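Local coordinates for protein type C neurotoxin (Clostridium botulinum, PDB 3PME) that probably attaches the botulinum C/D mosaic neurotoxin to nerve-cell membranes through its receptor-binding domain, with gangliosides and phosphatidylethanolamine as likely partners, at residues I2-K14 with F198-I212. Numbering follows the deposited sequence.
With SO4 (sulfate ion), chain B.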
ATOM      1  N   ILE A   2      -7.832  -7.511  22.284  1.00 45.77           N
ATOM      2  CA  ILE A   2      -6.581  -7.986  21.701  1.00 44.41           C
ATOM      3  C   ILE A   2      -5.365  -7.343  22.360  1.00 44.30           C
ATOM      4  O   ILE A   2      -4.375  -8.015  22.643  1.00 43.12           O
ATOM      5  CB  ILE A   2      -6.518  -7.691  20.192  1.00 40.32           C
ATOM      6  CG1 ILE A   2      -7.630  -8.435  19.452  1.00 42.01           C
ATOM      7  CG2 ILE A   2      -5.151  -8.066  19.645  1.00 37.43           C
ATOM      8  CD1 ILE A   2      -7.800  -8.000  18.012  1.00 37.17           C
ATOM      9  N   ASN A   3      -5.439  -6.035  22.592  1.00 44.67           N
ATOM     10  CA  ASN A   3      -4.310  -5.301  23.158  1.00 43.95           C
ATOM     11  C   ASN A   3      -3.869  -5.807  24.530  1.00 44.48           C
ATOM     12  O   ASN A   3      -2.736  -5.560  24.949  1.00 44.52           O
ATOM     13  CB  ASN A   3      -4.607  -3.800  23.211  1.00 45.35           C
ATOM     14  CG  ASN A   3      -4.614  -3.154  21.837  1.00 50.18           C
ATOM     15  OD1 ASN A   3      -4.311  -3.796  20.828  1.00 51.13           O
ATOM     16  ND2 ASN A   3      -4.961  -1.874  21.791  1.00 55.13           N
ATOM     17  N   ASP A   4      -4.756  -6.522  25.219  1.00 42.07           N
ATOM     18  CA  ASP A   4      -4.450  -7.049  26.547  1.00 44.74           C
ATOM     19  C   ASP A   4      -3.302  -8.058  26.543  1.00 45.23           C
ATOM     20  O   ASP A   4      -2.656  -8.275  27.571  1.00 47.49           O
ATOM     21  CB  ASP A   4      -5.690  -7.686  27.181  1.00 48.26           C
ATOM     22  CG  ASP A   4      -6.611  -6.664  27.828  1.00 51.98           C
ATOM     23  OD1 ASP A   4      -6.110  -5.627  28.319  1.00 53.37           O
ATOM     24  OD2 ASP A   4      -7.837  -6.905  27.855  1.00 51.60           O
ATOM     25  N   SER A   5      -3.049  -8.680  25.394  1.00 38.67           N
ATOM     26  CA  SER A   5      -1.996  -9.685  25.302  1.00 35.47           C
ATOM     27  C   SER A   5      -0.751  -9.136  24.616  1.00 31.04           C
ATOM     28  O   SER A   5       0.187  -9.874  24.347  1.00 28.33           O
ATOM     29  CB  SER A   5      -2.495 -10.913  24.547  1.00 34.37           C
ATOM     30  OG  SER A   5      -2.863 -10.572  23.220  1.00 40.05           O
ATOM     31  N   LYS A   6      -0.748  -7.840  24.336  1.00 31.63           N
ATOM     32  CA  LYS A   6       0.397  -7.210  23.689  1.00 28.29           C
ATOM     33  C   LYS A   6       1.543  -7.062  24.689  1.00 30.04           C
ATOM     34  O   LYS A   6       1.389  -6.395  25.714  1.00 35.84           O
ATOM     35  CB  LYS A   6      -0.013  -5.851  23.119  1.00 31.76           C
ATOM     36  CG  LYS A   6       0.898  -5.319  22.038  1.00 34.99           C
ATOM     37  CD  LYS A   6       0.157  -4.356  21.108  1.00 36.80           C
ATOM     38  CE  LYS A   6      -0.536  -3.254  21.885  1.00 39.12           C
ATOM     39  NZ  LYS A   6      -1.135  -2.224  20.976  1.00 41.08           N
ATOM     40  N   ILE A   7       2.682  -7.691  24.413  1.00 25.76           N
ATOM     41  CA  ILE A   7       3.835  -7.578  25.305  1.00 25.43           C
ATOM     42  C   ILE A   7       4.939  -6.692  24.723  1.00 26.85           C
ATOM     43  O   ILE A   7       5.940  -6.421  25.377  1.00 25.41           O
ATOM     44  CB  ILE A   7       4.385  -8.957  25.749  1.00 29.09           C
ATOM     45  CG1 ILE A   7       4.850  -9.785  24.552  1.00 26.70           C
ATOM     46  CG2 ILE A   7       3.331  -9.715  26.551  1.00 31.61           C
ATOM     47  CD1 ILE A   7       6.237  -9.435  24.080  1.00 29.37           C
ATOM     48  N   LEU A   8       4.748  -6.252  23.482  1.00 22.86           N
ATOM     49  CA  LEU A   8       5.644  -5.278  22.867  1.00 25.98           C
ATOM     50  C   LEU A   8       4.863  -4.546  21.795  1.00 23.27           C
ATOM     51  O   LEU A   8       4.170  -5.166  20.999  1.00 23.67           O
ATOM     52  CB  LEU A   8       6.876  -5.957  22.258  1.00 23.57           C
ATOM     53  CG  LEU A   8       7.831  -5.008  21.530  1.00 25.34           C
ATOM     54  CD1 LEU A   8       8.494  -4.063  22.518  1.00 24.91           C
ATOM     55  CD2 LEU A   8       8.893  -5.792  20.771  1.00 23.17           C
ATOM     56  N   SER A   9       4.936  -3.221  21.797  1.00 24.11           N
ATOM     57  CA  SER A   9       4.258  -2.426  20.792  1.00 22.88           C
ATOM     58  C   SER A   9       5.100  -1.194  20.490  1.00 25.74           C
ATOM     59  O   SER A   9       5.130  -0.237  21.277  1.00 25.22           O
ATOM     60  CB  SER A   9       2.860  -2.024  21.287  1.00 25.95           C
ATOM     61  OG  SER A   9       2.092  -1.447  20.245  1.00 26.36           O
ATOM     62  N   LEU A  10       5.801  -1.218  19.357  1.00 23.39           N
ATOM     63  CA  LEU A  10       6.648  -0.092  18.991  1.00 22.23           C
ATOM     64  C   LEU A  10       5.789   0.978  18.344  1.00 24.70           C
ATOM     65  O   LEU A  10       5.215   0.781  17.270  1.00 22.27           O
ATOM     66  CB  LEU A  10       7.778  -0.517  18.051  1.00 22.51           C
ATOM     67  CG  LEU A  10       8.732  -1.592  18.570  1.00 23.47           C
ATOM     68  CD1 LEU A  10       9.774  -1.891  17.494  1.00 22.41           C
ATOM     69  CD2 LEU A  10       9.400  -1.151  19.873  1.00 26.99           C
ATOM     70  N   GLN A  11       5.680   2.111  19.026  1.00 24.69           N
ATOM     71  CA  GLN A  11       4.872   3.207  18.527  1.00 25.62           C
ATOM     72  C   GLN A  11       5.602   4.517  18.717  1.00 28.25           C
ATOM     73  O   GLN A  11       6.467   4.645  19.579  1.00 27.38           O
ATOM     74  CB  GLN A  11       3.516   3.245  19.228  1.00 28.31           C
ATOM     75  CG  GLN A  11       2.656   2.022  18.950  1.00 26.99           C
ATOM     76  CD  GLN A  11       1.252   2.167  19.486  1.00 34.93           C
ATOM     77  OE1 GLN A  11       0.292   1.672  18.892  1.00 41.28           O
ATOM     78  NE2 GLN A  11       1.121   2.853  20.615  1.00 35.75           N
ATOM     79  N   ASN A  12       5.261   5.490  17.886  1.00 27.01           N
ATOM     80  CA  ASN A  12       5.884   6.795  17.979  1.00 32.24           C
ATOM     81  C   ASN A  12       5.104   7.693  18.924  1.00 34.87           C
ATOM     82  O   ASN A  12       3.968   8.071  18.638  1.00 36.15           O
ATOM     83  CB  ASN A  12       5.992   7.428  16.598  1.00 31.46           C
ATOM     84  CG  ASN A  12       6.954   8.591  16.577  1.00 35.71           C
ATOM     85  OD1 ASN A  12       6.726   9.606  17.240  1.00 36.86           O
ATOM     86  ND2 ASN A  12       8.044   8.448  15.826  1.00 34.03           N
ATOM     87  N   LYS A  13       5.713   8.004  20.064  1.00 35.05           N
ATOM     88  CA  LYS A  13       5.082   8.832  21.084  1.00 38.59           C
ATOM     89  C   LYS A  13       5.985  10.008  21.396  1.00 38.57           C
ATOM     90  O   LYS A  13       7.185   9.836  21.607  1.00 38.15           O
ATOM     91  CB  LYS A  13       4.829   8.027  22.359  1.00 39.34           C
ATOM     92  CG  LYS A  13       3.815   6.910  22.203  1.00 40.58           C
ATOM     93  CD  LYS A  13       2.472   7.459  21.749  1.00 42.94           C
ATOM     94  CE  LYS A  13       1.480   6.346  21.465  1.00 42.10           C
ATOM     95  NZ  LYS A  13       0.176   6.895  20.991  1.00 46.73           N
ATOM     96  N   LYS A  14       5.408  11.204  21.422  1.00 41.72           N
ATOM     97  CA  LYS A  14       6.184  12.405  21.687  1.00 43.87           C
ATOM     98  C   LYS A  14       7.471  12.399  20.864  1.00 40.58           C
ATOM     99  O   LYS A  14       8.562  12.621  21.391  1.00 41.67           O
ATOM    100  CB  LYS A  14       6.494  12.519  23.184  1.00 46.47           C
ATOM    101  CG  LYS A  14       5.253  12.515  24.070  1.00 49.59           C
ATOM    102  CD  LYS A  14       5.571  12.951  25.495  1.00 56.15           C
ATOM    103  CE  LYS A  14       4.301  13.063  26.332  1.00 63.07           C
ATOM    104  NZ  LYS A  14       4.554  13.659  27.679  1.00 63.78           N
ATOM    105  N   PHE A 198       4.920  -2.495  14.591  1.00 18.43           N
ATOM    106  CA  PHE A 198       5.474  -3.763  15.059  1.00 18.72           C
ATOM    107  C   PHE A 198       4.956  -4.127  16.459  1.00 20.07           C
ATOM    108  O   PHE A 198       5.131  -3.349  17.412  1.00 21.65           O
ATOM    109  CB  PHE A 198       6.999  -3.749  15.060  1.00 17.67           C
ATOM    110  CG  PHE A 198       7.594  -5.100  15.329  1.00 18.90           C
ATOM    111  CD1 PHE A 198       7.887  -5.497  16.629  1.00 19.92           C
ATOM    112  CD2 PHE A 198       7.828  -5.976  14.287  1.00 19.90           C
ATOM    113  CE1 PHE A 198       8.411  -6.753  16.886  1.00 22.21           C
ATOM    114  CE2 PHE A 198       8.356  -7.243  14.529  1.00 18.29           C
ATOM    115  CZ  PHE A 198       8.645  -7.632  15.833  1.00 20.18           C
ATOM    116  N   ASN A 199       4.327  -5.304  16.559  1.00 18.55           N
ATOM    117  CA  ASN A 199       3.714  -5.800  17.798  1.00 19.06           C
ATOM    118  C   ASN A 199       4.077  -7.254  18.062  1.00 21.88           C
ATOM    119  O   ASN A 199       4.174  -8.060  17.134  1.00 19.48           O
ATOM    120  CB  ASN A 199       2.186  -5.748  17.706  1.00 20.24           C
ATOM    121  CG  ASN A 199       1.644  -4.339  17.761  1.00 23.39           C
ATOM    122  OD1 ASN A 199       2.137  -3.515  18.513  1.00 26.23           O
ATOM    123  ND2 ASN A 199       0.601  -4.070  16.984  1.00 28.24           N
ATOM    124  N   ILE A 200       4.233  -7.608  19.336  1.00 20.58           N
ATOM    125  CA  ILE A 200       4.314  -9.017  19.708  1.00 22.17           C
ATOM    126  C   ILE A 200       3.260  -9.293  20.769  1.00 23.26           C
ATOM    127  O   ILE A 200       3.078  -8.498  21.675  1.00 22.88           O
ATOM    128  CB  ILE A 200       5.706  -9.404  20.221  1.00 19.82           C
ATOM    129  CG1 ILE A 200       6.750  -9.172  19.124  1.00 22.13           C
ATOM    130  CG2 ILE A 200       5.724 -10.890  20.667  1.00 22.41           C
ATOM    131  CD1 ILE A 200       8.177  -9.477  19.522  1.00 23.31           C
ATOM    132  N   PHE A 201       2.564 -10.418  20.630  1.00 22.02           N
ATOM    133  CA  PHE A 201       1.473 -10.794  21.530  1.00 22.87           C
ATOM    134  C   PHE A 201       1.838 -12.102  22.217  1.00 24.78           C
ATOM    135  O   PHE A 201       2.517 -12.948  21.629  1.00 23.19           O
ATOM    136  CB  PHE A 201       0.173 -11.003  20.742  1.00 25.12           C
ATOM    137  CG  PHE A 201      -0.290  -9.792  19.976  1.00 26.89           C
ATOM    138  CD1 PHE A 201       0.234  -9.502  18.719  1.00 24.53           C
ATOM    139  CD2 PHE A 201      -1.264  -8.958  20.503  1.00 27.85           C
ATOM    140  CE1 PHE A 201      -0.195  -8.388  18.017  1.00 23.34           C
ATOM    141  CE2 PHE A 201      -1.697  -7.849  19.808  1.00 28.83           C
ATOM    142  CZ  PHE A 201      -1.164  -7.565  18.559  1.00 26.61           C
ATOM    143  N   SER A 202       1.372 -12.271  23.451  1.00 26.83           N
ATOM    144  CA  SER A 202       1.670 -13.478  24.222  1.00 26.67           C
ATOM    145  C   SER A 202       0.581 -14.533  24.065  1.00 29.97           C
ATOM    146  O   SER A 202       0.357 -15.356  24.952  1.00 26.93           O
ATOM    147  CB  SER A 202       1.822 -13.135  25.700  1.00 30.88           C
ATOM    148  OG  SER A 202       0.609 -12.589  26.184  1.00 32.71           O
ATOM    149  N   LYS A 203      -0.111 -14.497  22.938  1.00 26.80           N
ATOM    150  CA  LYS A 203      -1.083 -15.524  22.615  1.00 26.53           C
ATOM    151  C   LYS A 203      -1.114 -15.703  21.109  1.00 27.17           C
ATOM    152  O   LYS A 203      -0.615 -14.854  20.365  1.00 25.57           O
ATOM    153  CB  LYS A 203      -2.471 -15.135  23.126  1.00 30.34           C
ATOM    154  CG  LYS A 203      -3.035 -13.899  22.457  1.00 31.05           C
ATOM    155  CD  LYS A 203      -4.328 -13.435  23.106  1.00 39.67           C
ATOM    156  CE  LYS A 203      -5.541 -14.113  22.511  1.00 40.03           C
ATOM    157  NZ  LYS A 203      -6.790 -13.498  23.049  1.00 43.60           N
ATOM    158  N   GLU A 204      -1.707 -16.805  20.673  1.00 26.29           N
ATOM    159  CA  GLU A 204      -1.951 -17.072  19.271  1.00 26.26           C
ATOM    160  C   GLU A 204      -3.263 -16.394  18.890  1.00 26.40           C
ATOM    161  O   GLU A 204      -4.331 -16.788  19.357  1.00 26.22           O
ATOM    162  CB  GLU A 204      -2.036 -18.588  19.053  1.00 28.21           C
ATOM    163  CG  GLU A 204      -2.426 -19.008  17.658  1.00 29.43           C
ATOM    164  CD  GLU A 204      -2.601 -20.509  17.534  1.00 30.76           C
ATOM    165  OE1 GLU A 204      -2.235 -21.230  18.489  1.00 30.16           O
ATOM    166  OE2 GLU A 204      -3.114 -20.959  16.487  1.00 31.60           O
ATOM    167  N   LEU A 205      -3.190 -15.348  18.067  1.00 24.79           N
ATOM    168  CA  LEU A 205      -4.390 -14.598  17.721  1.00 23.85           C
ATOM    169  C   LEU A 205      -5.273 -15.414  16.789  1.00 22.06           C
ATOM    170  O   LEU A 205      -4.771 -16.067  15.875  1.00 24.79           O
ATOM    171  CB  LEU A 205      -4.030 -13.277  17.040  1.00 24.90           C
ATOM    172  CG  LEU A 205      -3.310 -12.215  17.869  1.00 24.79           C
ATOM    173  CD1 LEU A 205      -3.103 -10.956  17.030  1.00 27.25           C
ATOM    174  CD2 LEU A 205      -4.089 -11.897  19.130  1.00 28.45           C
ATOM    175  N   SER A 206      -6.580 -15.373  17.021  1.00 25.60           N
ATOM    176  CA  SER A 206      -7.534 -16.035  16.134  1.00 25.38           C
ATOM    177  C   SER A 206      -7.543 -15.351  14.772  1.00 23.55           C
ATOM    178  O   SER A 206      -7.095 -14.219  14.640  1.00 25.90           O
ATOM    179  CB  SER A 206      -8.939 -15.981  16.727  1.00 25.93           C
ATOM    180  OG  SER A 206      -9.422 -14.651  16.747  1.00 26.49           O
ATOM    181  N   ASN A 207      -8.057 -16.033  13.758  1.00 25.59           N
ATOM    182  CA  ASN A 207      -8.231 -15.402  12.460  1.00 26.15           C
ATOM    183  C   ASN A 207      -9.041 -14.120  12.572  1.00 26.81           C
ATOM    184  O   ASN A 207      -8.723 -13.114  11.932  1.00 24.72           O
ATOM    185  CB  ASN A 207      -8.887 -16.363  11.482  1.00 26.44           C
ATOM    186  CG  ASN A 207      -7.968 -17.499  11.108  1.00 30.89           C
ATOM    187  OD1 ASN A 207      -6.845 -17.581  11.605  1.00 32.85           O
ATOM    188  ND2 ASN A 207      -8.427 -18.374  10.219  1.00 31.49           N
ATOM    189  N   GLU A 208     -10.083 -14.149  13.397  1.00 25.32           N
ATOM    190  CA  GLU A 208     -10.920 -12.972  13.593  1.00 26.72           C
ATOM    191  C   GLU A 208     -10.116 -11.810  14.178  1.00 27.25           C
ATOM    192  O   GLU A 208     -10.235 -10.665  13.735  1.00 28.24           O
ATOM    193  CB  GLU A 208     -12.113 -13.312  14.495  1.00 31.24           C
ATOM    194  CG  GLU A 208     -13.057 -12.144  14.738  1.00 37.05           C
ATOM    195  CD  GLU A 208     -14.352 -12.572  15.408  1.00 44.47           C
ATOM    196  OE1 GLU A 208     -14.535 -13.789  15.643  1.00 48.98           O
ATOM    197  OE2 GLU A 208     -15.187 -11.690  15.697  1.00 47.95           O
ATOM    198  N   ASP A 209      -9.292 -12.108  15.177  1.00 25.38           N
ATOM    199  CA  ASP A 209      -8.498 -11.075  15.827  1.00 24.20           C
ATOM    200  C   ASP A 209      -7.406 -10.528  14.910  1.00 25.31           C
ATOM    201  O   ASP A 209      -7.148  -9.328  14.894  1.00 24.61           O
ATOM    202  CB  ASP A 209      -7.926 -11.573  17.150  1.00 29.84           C
ATOM    203  CG  ASP A 209      -8.972 -11.597  18.253  1.00 37.16           C
ATOM    204  OD1 ASP A 209     -10.064 -11.019  18.042  1.00 37.67           O
ATOM    205  OD2 ASP A 209      -8.703 -12.179  19.323  1.00 36.23           O
ATOM    206  N   ILE A 210      -6.779 -11.401  14.131  1.00 23.27           N
ATOM    207  CA  ILE A 210      -5.796 -10.944  13.150  1.00 22.56           C
ATOM    208  C   ILE A 210      -6.423  -9.940  12.193  1.00 24.91           C
ATOM    209  O   ILE A 210      -5.826  -8.911  11.871  1.00 24.36           O
ATOM    210  CB  ILE A 210      -5.209 -12.128  12.380  1.00 21.84           C
ATOM    211  CG1 ILE A 210      -4.337 -12.969  13.325  1.00 22.43           C
ATOM    212  CG2 ILE A 210      -4.420 -11.639  11.156  1.00 22.60           C
ATOM    213  CD1 ILE A 210      -3.857 -14.276  12.726  1.00 21.71           C
ATOM    214  N   ASN A 211      -7.642 -10.221  11.755  1.00 23.98           N
ATOM    215  CA  ASN A 211      -8.333  -9.294  10.863  1.00 22.49           C
ATOM    216  C   ASN A 211      -8.775  -7.988  11.516  1.00 27.40           C
ATOM    217  O   ASN A 211      -8.848  -6.950  10.858  1.00 25.79           O
ATOM    218  CB  ASN A 211      -9.472 -10.000  10.133  1.00 26.49           C
ATOM    219  CG  ASN A 211      -8.964 -10.845   8.979  1.00 27.62           C
ATOM    220  OD1 ASN A 211      -8.650 -12.033   9.144  1.00 29.95           O
ATOM    221  ND2 ASN A 211      -8.844 -10.228   7.811  1.00 27.83           N
ATOM    222  N   ILE A 212      -9.044  -8.032  12.811  1.00 27.26           N
ATOM    223  CA  ILE A 212      -9.336  -6.808  13.542  1.00 28.59           C
ATOM    224  C   ILE A 212      -8.099  -5.911  13.592  1.00 26.85           C
ATOM    225  O   ILE A 212      -8.193  -4.705  13.361  1.00 28.16           O
ATOM    226  CB  ILE A 212      -9.855  -7.118  14.953  1.00 30.20           C
ATOM    227  CG1 ILE A 212     -11.241  -7.757  14.849  1.00 32.17           C
ATOM    228  CG2 ILE A 212      -9.931  -5.852  15.786  1.00 31.62           C
ATOM    229  CD1 ILE A 212     -11.781  -8.256  16.170  1.00 33.12           C
TER
HETATM  230  S   SO4 B   1      -8.780 -19.943  13.890  0.50 31.77           S
HETATM  231  O1  SO4 B   1      -7.353 -20.253  13.961  0.50 37.11           O
HETATM  232  O2  SO4 B   1      -9.477 -20.716  14.915  0.50 35.93           O
HETATM  233  O3  SO4 B   1      -8.986 -18.522  14.133  0.50 32.90           O
HETATM  234  O4  SO4 B   1      -9.287 -20.299  12.568  0.50 35.14           O
HETATM  235  O   HOH W   1       6.423   0.030  14.789  1.00 21.20           O
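Leu8 and Ile200 face each other as a hydrogen-bonded pair on two antiparallel strands of the N-terminal receptor-binding half, whose concanavalin-like family points to a jelly-roll beta sandwich. The first strand of the chain, 6-13, pairs here with 193-201, and strand 68-77 takes the other edge of 193-201. A classic beta bulge breaks the pairing: Ile7 and Leu8 both sit opposite Ile200, whose O takes a good bond from Ile7 N (2.9 Å) and a weak one from Leu8 N. In return Ile200 N donates to Leu8 O at 3.0 Å.

On the buried face of Leu8 and Ile200, Leu8 CD2 reaches Ile200 CD1 and also comes to the edge of the Phe198 ring, 4.0 Å from CE1. Leu10 runs alongside Phe198, pointing the same way, and Phe181 meets that ring edge-to-face. Ile7 has CG1 between backbone N and carbonyl carbon (chi1 61°), and the turn at chi2 then brings CD1 to 3.7 Å from Ile200 CG2.

Phe201, on the other face with Lys6, has Leu205 CD1 over the centre of one ring face, while Ser5 OG comes up at the ring edge. Ile2 forks: CG2 approaches Phe201 CE2 obliquely at 3.5 Å, and CD1 extends to the 207-218 helix, touching Asp209 and Ile212. The Ile2 side chain thus bridges the end of strand 193-201 and this helix, whose first turn Ser206 caps through OG, which accepts from Asp209 N. Just past the strand end, Ser202 N closes on Ser5 O at 2.8 Å with an N-H...O angle of 160°.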